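Local coordinates for protein serine racemase (PDB 4ECL) that belongs to the alanine racemase family and forms the cytoplasmic domain of VanTG, pairing a TIM-barrel-type domain with a C-terminal beta domain, at residues Tyr298-Gly302 and Ile332-Ile336; Leu276-Ile282 and Asp315-Val321. All blocks are in the same frame, centred on the assembly; numbering follows the deposited sequence.

Interaction 1 of 2, residues Tyr298-Gly302 and Ile332-Ile336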
ATOM      1  N   TYR A 298       5.531 -11.819 -15.029  1.00 28.97           N
ATOM      2  CA  TYR A 298       5.285 -11.393 -16.391  1.00 26.12           C
ATOM      3  C   TYR A 298       3.897 -10.775 -16.420  1.00 25.52           C
ATOM      4  O   TYR A 298       3.144 -10.890 -15.462  1.00 26.96           O
ATOM      5  CB  TYR A 298       5.362 -12.587 -17.349  1.00 25.63           C
ATOM      6  CG  TYR A 298       4.446 -13.739 -16.971  1.00 29.84           C
ATOM      7  CD1 TYR A 298       3.112 -13.739 -17.351  1.00 34.84           C
ATOM      8  CD2 TYR A 298       4.918 -14.822 -16.232  1.00 30.71           C
ATOM      9  CE1 TYR A 298       2.269 -14.784 -17.010  1.00 37.62           C
ATOM     10  CE2 TYR A 298       4.079 -15.872 -15.883  1.00 35.24           C
ATOM     11  CZ  TYR A 298       2.757 -15.845 -16.276  1.00 38.79           C
ATOM     12  OH  TYR A 298       1.907 -16.875 -15.942  1.00 44.54           O
ATOM     13  N   VAL A 299       3.544 -10.112 -17.506  1.00 24.80           N
ATOM     14  CA  VAL A 299       2.166  -9.679 -17.638  1.00 24.24           C
ATOM     15  C   VAL A 299       1.566 -10.325 -18.875  1.00 26.42           C
ATOM     16  O   VAL A 299       2.281 -10.932 -19.673  1.00 24.20           O
ATOM     17  CB  VAL A 299       2.058  -8.156 -17.716  1.00 23.25           C
ATOM     18  CG1 VAL A 299       2.665  -7.518 -16.461  1.00 22.69           C
ATOM     19  CG2 VAL A 299       2.758  -7.634 -18.964  1.00 19.79           C
ATOM     20  N   LEU A 300       0.253 -10.213 -19.031  1.00 24.63           N
ATOM     21  CA  LEU A 300      -0.388 -10.732 -20.230  1.00 25.27           C
ATOM     22  C   LEU A 300      -0.758  -9.586 -21.168  1.00 26.40           C
ATOM     23  O   LEU A 300      -1.457  -8.640 -20.786  1.00 26.23           O
ATOM     24  CB  LEU A 300      -1.615 -11.582 -19.891  1.00 21.13           C
ATOM     25  CG  LEU A 300      -1.370 -12.808 -18.996  1.00 22.76           C
ATOM     26  CD1 LEU A 300      -2.671 -13.574 -18.730  1.00 22.36           C
ATOM     27  CD2 LEU A 300      -0.310 -13.739 -19.579  1.00 22.25           C
ATOM     28  N   ILE A 301      -0.255  -9.669 -22.389  1.00 26.01           N
ATOM     29  CA  ILE A 301      -0.611  -8.715 -23.429  1.00 24.42           C
ATOM     30  C   ILE A 301      -0.947  -9.499 -24.690  1.00 30.48           C
ATOM     31  O   ILE A 301      -0.171 -10.358 -25.118  1.00 28.17           O
ATOM     32  CB  ILE A 301       0.516  -7.709 -23.725  1.00 22.58           C
ATOM     33  CG1 ILE A 301       0.773  -6.819 -22.505  1.00 25.53           C
ATOM     34  CG2 ILE A 301       0.135  -6.847 -24.920  1.00 24.01           C
ATOM     35  CD1 ILE A 301       1.995  -5.915 -22.633  1.00 27.31           C
ATOM     36  N   GLY A 302      -2.111  -9.209 -25.266  1.00 23.59           N
ATOM     37  CA  GLY A 302      -2.590  -9.934 -26.431  1.00 30.58           C
ATOM     38  C   GLY A 302      -2.590 -11.436 -26.203  1.00 35.38           C
ATOM     39  O   GLY A 302      -2.296 -12.216 -27.114  1.00 41.42           O
ATOM     40  N   ILE A 332      -4.013  -3.156 -23.459  1.00 27.27           N
ATOM     41  CA  ILE A 332      -4.261  -3.526 -22.087  1.00 22.30           C
ATOM     42  C   ILE A 332      -3.332  -4.651 -21.661  1.00 25.90           C
ATOM     43  O   ILE A 332      -3.319  -5.720 -22.261  1.00 23.91           O
ATOM     44  CB  ILE A 332      -5.718  -3.948 -21.897  1.00 24.56           C
ATOM     45  CG1 ILE A 332      -6.628  -2.742 -22.120  1.00 24.78           C
ATOM     46  CG2 ILE A 332      -5.937  -4.503 -20.487  1.00 28.03           C
ATOM     47  CD1 ILE A 332      -8.072  -3.109 -22.353  1.00 27.91           C
ATOM     48  N   ALA A 333      -2.550  -4.390 -20.620  1.00 22.16           N
ATOM     49  CA  ALA A 333      -1.766  -5.429 -19.974  1.00 28.17           C
ATOM     50  C   ALA A 333      -2.519  -5.938 -18.737  1.00 28.07           C
ATOM     51  O   ALA A 333      -3.020  -5.149 -17.936  1.00 22.23           O
ATOM     52  CB  ALA A 333      -0.399  -4.886 -19.564  1.00 28.69           C
ATOM     53  N   THR A 334      -2.574  -7.255 -18.586  1.00 25.50           N
ATOM     54  CA  THR A 334      -3.225  -7.883 -17.445  1.00 25.06           C
ATOM     55  C   THR A 334      -2.144  -8.362 -16.479  1.00 21.90           C
ATOM     56  O   THR A 334      -1.371  -9.265 -16.806  1.00 28.61           O
ATOM     57  CB  THR A 334      -4.108  -9.052 -17.929  1.00 28.71           C
ATOM     58  OG1 THR A 334      -5.181  -8.519 -18.710  1.00 27.77           O
ATOM     59  CG2 THR A 334      -4.691  -9.832 -16.763  1.00 27.11           C
ATOM     60  N   LEU A 335      -2.054  -7.728 -15.315  1.00 18.03           N
ATOM     61  CA  LEU A 335      -1.036  -8.091 -14.334  1.00 23.18           C
ATOM     62  C   LEU A 335      -1.571  -9.145 -13.372  1.00 26.36           C
ATOM     63  O   LEU A 335      -0.817  -9.940 -12.800  1.00 23.51           O
ATOM     64  CB  LEU A 335      -0.556  -6.857 -13.556  1.00 22.20           C
ATOM     65  CG  LEU A 335       0.135  -5.768 -14.379  1.00 21.07           C
ATOM     66  CD1 LEU A 335      -0.880  -4.813 -15.027  1.00 23.90           C
ATOM     67  CD2 LEU A 335       1.144  -4.995 -13.535  1.00 20.55           C
ATOM     68  N   ILE A 336      -2.883  -9.124 -13.187  1.00 25.77           N
ATOM     69  CA  ILE A 336      -3.580 -10.154 -12.432  1.00 24.89           C
ATOM     70  C   ILE A 336      -4.877 -10.368 -13.173  1.00 25.55           C
ATOM     71  O   ILE A 336      -5.600  -9.401 -13.426  1.00 26.51           O
ATOM     72  CB  ILE A 336      -3.923  -9.701 -10.992  1.00 20.65           C
ATOM     73  CG1 ILE A 336      -2.661  -9.527 -10.146  1.00 22.51           C
ATOM     74  CG2 ILE A 336      -4.853 -10.721 -10.321  1.00 29.08           C
ATOM     75  CD1 ILE A 336      -2.931  -8.958  -8.757  1.00 23.48           C
TER
HETATM   76  O   HOH W   1       2.246 -10.199 -12.768  1.00 29.11           O
HETATM   77  O   HOH W   2      -4.282  -8.037 -21.230  1.00 26.07           O
HETATM   78  O   HOH W   3      -3.801  -7.140 -24.691  1.00 23.11           O
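Strands 298-301 and 332-334 pair as antiparallel neighbours in the mixed beta sheet of the C-terminal, alanine racemase-type domain. Leu300 and Thr334 form a hydrogen-bonded pair. Leu300 N donates to Thr334 O at 2.9 Å, and Thr334 N donates to Leu300 O at 2.8 Å. Both bonds are nearly straight, 169° at the hydrogen. The second donor lies in the carbonyl plane of Leu300, while the first is tilted from that of Thr334. Leu300 O also takes a CA-H contact from Ala333 CA.

Apolar contacts flank the bonded pair. Val299 CG1 stands anti to its own carbonyl carbon (chi1 -59°) and meets Leu335 CG at 3.7 Å. These two side chains lie side by side and point the same way. Farther along, Ile301 CG1 rests on the methyl of Ala333, CB, at 3.7 Å.

Three waters join the two segments. One donates to Tyr298 O and Leu335 O. Another links Gly302 N, as acceptor, to Ile332 O. A third lies among Thr334 OG1, Leu300 O and Ile332 O, 2.7 Å from Thr334 OG1. That hydroxyl is also hydrogen-bonded to Lys248 NZ of strand 245-257. Leu335 and Ile336 form a classic beta bulge opposite Leu247 of the same strand. Direct backbone bonding between the segments is thus confined to Leu300 and Thr334, and waters link peptide groups at either end of that pair.

Interaction 2 of 2, residues Leu276-Ile282 and Asp315-Val321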
ATOM      1  N   LEU A 276      11.793  -5.219 -28.220  1.00 40.05           N
ATOM      2  CA  LEU A 276      10.729  -4.244 -28.080  1.00 40.90           C
ATOM      3  C   LEU A 276      10.290  -4.213 -26.622  1.00 37.80           C
ATOM      4  O   LEU A 276      10.019  -5.260 -26.018  1.00 36.12           O
ATOM      5  CB  LEU A 276       9.545  -4.608 -28.967  1.00 37.87           C
ATOM      6  CG  LEU A 276       9.699  -4.251 -30.439  1.00 45.05           C
ATOM      7  CD1 LEU A 276       8.522  -4.811 -31.238  1.00 46.52           C
ATOM      8  CD2 LEU A 276       9.794  -2.745 -30.589  1.00 41.05           C
ATOM      9  N   ILE A 277      10.212  -3.010 -26.065  1.00 31.56           N
ATOM     10  CA  ILE A 277       9.813  -2.828 -24.671  1.00 29.95           C
ATOM     11  C   ILE A 277       8.527  -2.023 -24.567  1.00 29.15           C
ATOM     12  O   ILE A 277       8.401  -0.964 -25.181  1.00 29.65           O
ATOM     13  CB  ILE A 277      10.928  -2.105 -23.869  1.00 46.19           C
ATOM     14  CG1 ILE A 277      12.107  -3.048 -23.639  1.00 44.87           C
ATOM     15  CG2 ILE A 277      10.405  -1.580 -22.542  1.00 50.39           C
ATOM     16  CD1 ILE A 277      11.690  -4.400 -23.123  1.00 44.52           C
ATOM     17  N   ALA A 278       7.570  -2.517 -23.792  1.00 30.50           N
ATOM     18  CA  ALA A 278       6.378  -1.734 -23.525  1.00 29.30           C
ATOM     19  C   ALA A 278       6.472  -1.124 -22.143  1.00 34.76           C
ATOM     20  O   ALA A 278       6.845  -1.790 -21.173  1.00 37.51           O
ATOM     21  CB  ALA A 278       5.129  -2.577 -23.649  1.00 23.04           C
ATOM     22  N   ILE A 279       6.121   0.148 -22.043  1.00 34.28           N
ATOM     23  CA  ILE A 279       6.133   0.812 -20.752  1.00 30.03           C
ATOM     24  C   ILE A 279       4.718   0.868 -20.201  1.00 29.04           C
ATOM     25  O   ILE A 279       3.804   1.347 -20.878  1.00 29.04           O
ATOM     26  CB  ILE A 279       6.710   2.234 -20.866  1.00 29.30           C
ATOM     27  CG1 ILE A 279       8.108   2.182 -21.490  1.00 28.18           C
ATOM     28  CG2 ILE A 279       6.754   2.896 -19.509  1.00 21.31           C
ATOM     29  CD1 ILE A 279       9.105   1.389 -20.662  1.00 31.35           C
ATOM     30  N   LEU A 280       4.550   0.363 -18.981  1.00 20.31           N
ATOM     31  CA  LEU A 280       3.272   0.384 -18.273  1.00 25.75           C
ATOM     32  C   LEU A 280       3.309   1.410 -17.143  1.00 27.34           C
ATOM     33  O   LEU A 280       4.272   1.473 -16.382  1.00 30.36           O
ATOM     34  CB  LEU A 280       2.970  -0.993 -17.688  1.00 23.08           C
ATOM     35  CG  LEU A 280       2.798  -2.151 -18.675  1.00 28.19           C
ATOM     36  CD1 LEU A 280       2.547  -3.450 -17.933  1.00 21.96           C
ATOM     37  CD2 LEU A 280       1.663  -1.870 -19.652  1.00 29.04           C
ATOM     38  N   PRO A 281       2.250   2.210 -17.022  1.00 27.09           N
ATOM     39  CA  PRO A 281       2.169   3.291 -16.040  1.00 27.01           C
ATOM     40  C   PRO A 281       1.644   2.755 -14.723  1.00 27.20           C
ATOM     41  O   PRO A 281       0.664   3.263 -14.181  1.00 29.49           O
ATOM     42  CB  PRO A 281       1.149   4.229 -16.671  1.00 28.05           C
ATOM     43  CG  PRO A 281       0.198   3.280 -17.364  1.00 26.30           C
ATOM     44  CD  PRO A 281       1.032   2.122 -17.842  1.00 24.59           C
ATOM     45  N   ILE A 282       2.276   1.696 -14.232  1.00 27.54           N
ATOM     46  CA  ILE A 282       1.974   1.171 -12.913  1.00 23.38           C
ATOM     47  C   ILE A 282       3.272   0.800 -12.213  1.00 24.84           C
ATOM     48  O   ILE A 282       4.179   0.227 -12.824  1.00 21.63           O
ATOM     49  CB  ILE A 282       1.040  -0.048 -12.965  1.00 23.69           C
ATOM     50  CG1 ILE A 282       0.638  -0.473 -11.551  1.00 20.70           C
ATOM     51  CG2 ILE A 282       1.697  -1.221 -13.684  1.00 21.41           C
ATOM     52  CD1 ILE A 282      -0.315  -1.696 -11.560  1.00 20.73           C
ATOM     53  N   ASP A 315       6.129   4.478 -10.085  1.00 26.69           N
ATOM     54  CA  ASP A 315       4.907   4.682 -10.868  1.00 29.76           C
ATOM     55  C   ASP A 315       4.880   4.035 -12.258  1.00 26.64           C
ATOM     56  O   ASP A 315       3.929   4.250 -13.012  1.00 24.69           O
ATOM     57  CB  ASP A 315       4.621   6.175 -11.017  1.00 31.94           C
ATOM     58  CG  ASP A 315       5.154   6.983  -9.856  1.00 39.74           C
ATOM     59  OD1 ASP A 315       4.524   6.959  -8.770  1.00 39.17           O
ATOM     60  OD2 ASP A 315       6.208   7.636 -10.038  1.00 33.91           O
ATOM     61  N   GLN A 316       5.908   3.268 -12.611  1.00 20.96           N
ATOM     62  CA  GLN A 316       5.956   2.664 -13.938  1.00 27.30           C
ATOM     63  C   GLN A 316       6.856   1.450 -13.923  1.00 25.06           C
ATOM     64  O   GLN A 316       7.664   1.290 -13.006  1.00 24.36           O
ATOM     65  CB  GLN A 316       6.495   3.661 -14.985  1.00 30.33           C
ATOM     66  CG  GLN A 316       7.975   4.025 -14.783  1.00 32.36           C
ATOM     67  CD  GLN A 316       8.585   4.797 -15.956  1.00 35.69           C
ATOM     68  OE1 GLN A 316       8.188   4.620 -17.103  1.00 31.56           O
ATOM     69  NE2 GLN A 316       9.560   5.649 -15.663  1.00 39.19           N
ATOM     70  N   LEU A 317       6.717   0.616 -14.948  1.00 19.22           N
ATOM     71  CA  LEU A 317       7.606  -0.520 -15.163  1.00 23.37           C
ATOM     72  C   LEU A 317       7.679  -0.864 -16.655  1.00 26.04           C
ATOM     73  O   LEU A 317       6.988  -0.251 -17.475  1.00 24.58           O
ATOM     74  CB  LEU A 317       7.171  -1.735 -14.328  1.00 30.61           C
ATOM     75  CG  LEU A 317       5.790  -2.366 -14.495  1.00 26.80           C
ATOM     76  CD1 LEU A 317       5.762  -3.354 -15.665  1.00 22.82           C
ATOM     77  CD2 LEU A 317       5.409  -3.055 -13.206  1.00 25.67           C
ATOM     78  N   ALA A 318       8.526  -1.832 -17.000  1.00 25.35           N
ATOM     79  CA  ALA A 318       8.753  -2.192 -18.388  1.00 31.39           C
ATOM     80  C   ALA A 318       8.587  -3.695 -18.632  1.00 31.61           C
ATOM     81  O   ALA A 318       9.011  -4.518 -17.818  1.00 30.84           O
ATOM     82  CB  ALA A 318      10.138  -1.739 -18.817  1.00 28.32           C
ATOM     83  N   VAL A 319       7.975  -4.057 -19.754  1.00 30.89           N
ATOM     84  CA  VAL A 319       7.856  -5.469 -20.109  1.00 30.41           C
ATOM     85  C   VAL A 319       8.349  -5.744 -21.516  1.00 32.53           C
ATOM     86  O   VAL A 319       8.411  -4.848 -22.366  1.00 31.05           O
ATOM     87  CB  VAL A 319       6.425  -5.998 -19.953  1.00 29.12           C
ATOM     88  CG1 VAL A 319       5.992  -5.954 -18.479  1.00 24.39           C
ATOM     89  CG2 VAL A 319       5.479  -5.211 -20.820  1.00 21.10           C
ATOM     90  N   ASP A 320       8.702  -7.001 -21.755  1.00 33.60           N
ATOM     91  CA  ASP A 320       9.306  -7.415 -23.014  1.00 30.80           C
ATOM     92  C   ASP A 320       8.223  -7.877 -23.979  1.00 31.52           C
ATOM     93  O   ASP A 320       7.559  -8.875 -23.730  1.00 30.93           O
ATOM     94  CB  ASP A 320      10.259  -8.568 -22.721  1.00 33.92           C
ATOM     95  CG  ASP A 320      11.207  -8.848 -23.854  1.00 42.76           C
ATOM     96  OD1 ASP A 320      10.942  -8.404 -24.992  1.00 45.05           O
ATOM     97  OD2 ASP A 320      12.223  -9.525 -23.596  1.00 47.26           O
ATOM     98  N   VAL A 321       8.035  -7.158 -25.078  1.00 36.02           N
ATOM     99  CA  VAL A 321       7.022  -7.550 -26.063  1.00 35.78           C
ATOM    100  C   VAL A 321       7.634  -7.924 -27.409  1.00 38.10           C
ATOM    101  O   VAL A 321       6.956  -7.892 -28.439  1.00 37.93           O
ATOM    102  CB  VAL A 321       5.925  -6.471 -26.233  1.00 29.84           C
ATOM    103  CG1 VAL A 321       5.108  -6.349 -24.946  1.00 31.55           C
ATOM    104  CG2 VAL A 321       6.536  -5.133 -26.606  1.00 24.60           C
TER
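Leu317 holds CG between its backbone N and carbonyl carbon (chi1 59°), and with chi2 at 83° its two methyls go to different partners. CD1 meets Leu280 CD1 at 3.9 Å, where the two leucines cross at a slant. CD2 meets Ile282 CG2 at 4.2 Å, the two side chains lying side by side and pointing the same way. CD2 of Leu317 also approaches Ile282 O. Ile277 has CG1 anti to its carbonyl carbon, and a chi2 of -48° places CD1 3.4 Å from Val319 O of the neighbouring strand. Its other branch, CG2, touches Ala318 CB at 3.7 Å. Ile279 CD1 reaches the same methyl at 3.8 Å.

These side chains belong to strands 276-280 and 317-320, an antiparallel pair within the mixed sheet of the C-terminal domain. Ala278 and Val319 exchange two backbone hydrogen bonds, both with the donor in the carbonyl plane. Leu280 and Leu317 exchange two more. Val321 N adds a fifth, to Leu276 O at 2.9 Å. Ala278 CB touches Val319 CG2 and Val321 CG1. Ala278 and Val319 share their face of the sheet with Leu280 and Leu317. Pro281 then centres an inverse gamma turn, closed by a weak bond from Ile282 N to Leu280 O.

Gln316 extends its chain beyond CG, and OE1 comes 3.3 Å from Ile279 CG2. Arg132 of the second subunit packs on Ile279, Gln316 and Ala318, so the contact lies at the subunit interface. The carboxylate of Asp315 forms a salt bridge through OD1 with Arg367. Its OD2 makes a long, weak ion pair with Lys38 of the second subunit. Asp320 OD1 hydrogen-bonds to Thr322 OG1, which is also hydrogen-bonded to Leu276 N.

In the fold
Interactions 1 and 2 lie in the same mixed sheet, with centres about 10 Å apart. Their segments alternate along the chain: strand 275-280 precedes 298-301, and 317-320 precedes 332-334. Strand 245-257 pairs with both 275-280 and 332-334, while 304-309 pairs with both 298-301 and 317-320. The two contacts also meet directly through apolar side chains. Ala333 CB touches Leu280 CD2 at 3.7 Å, and Val299 CG2 touches Val319 CG1 at 3.7 Å. Leu335 CD2 packs on Ile282 CG2 at 3.8 Å, and Ile301 CD1 on Val321 CG1 at 3.9 Å. Interaction 2 also reaches the second subunit; interaction 1 does not.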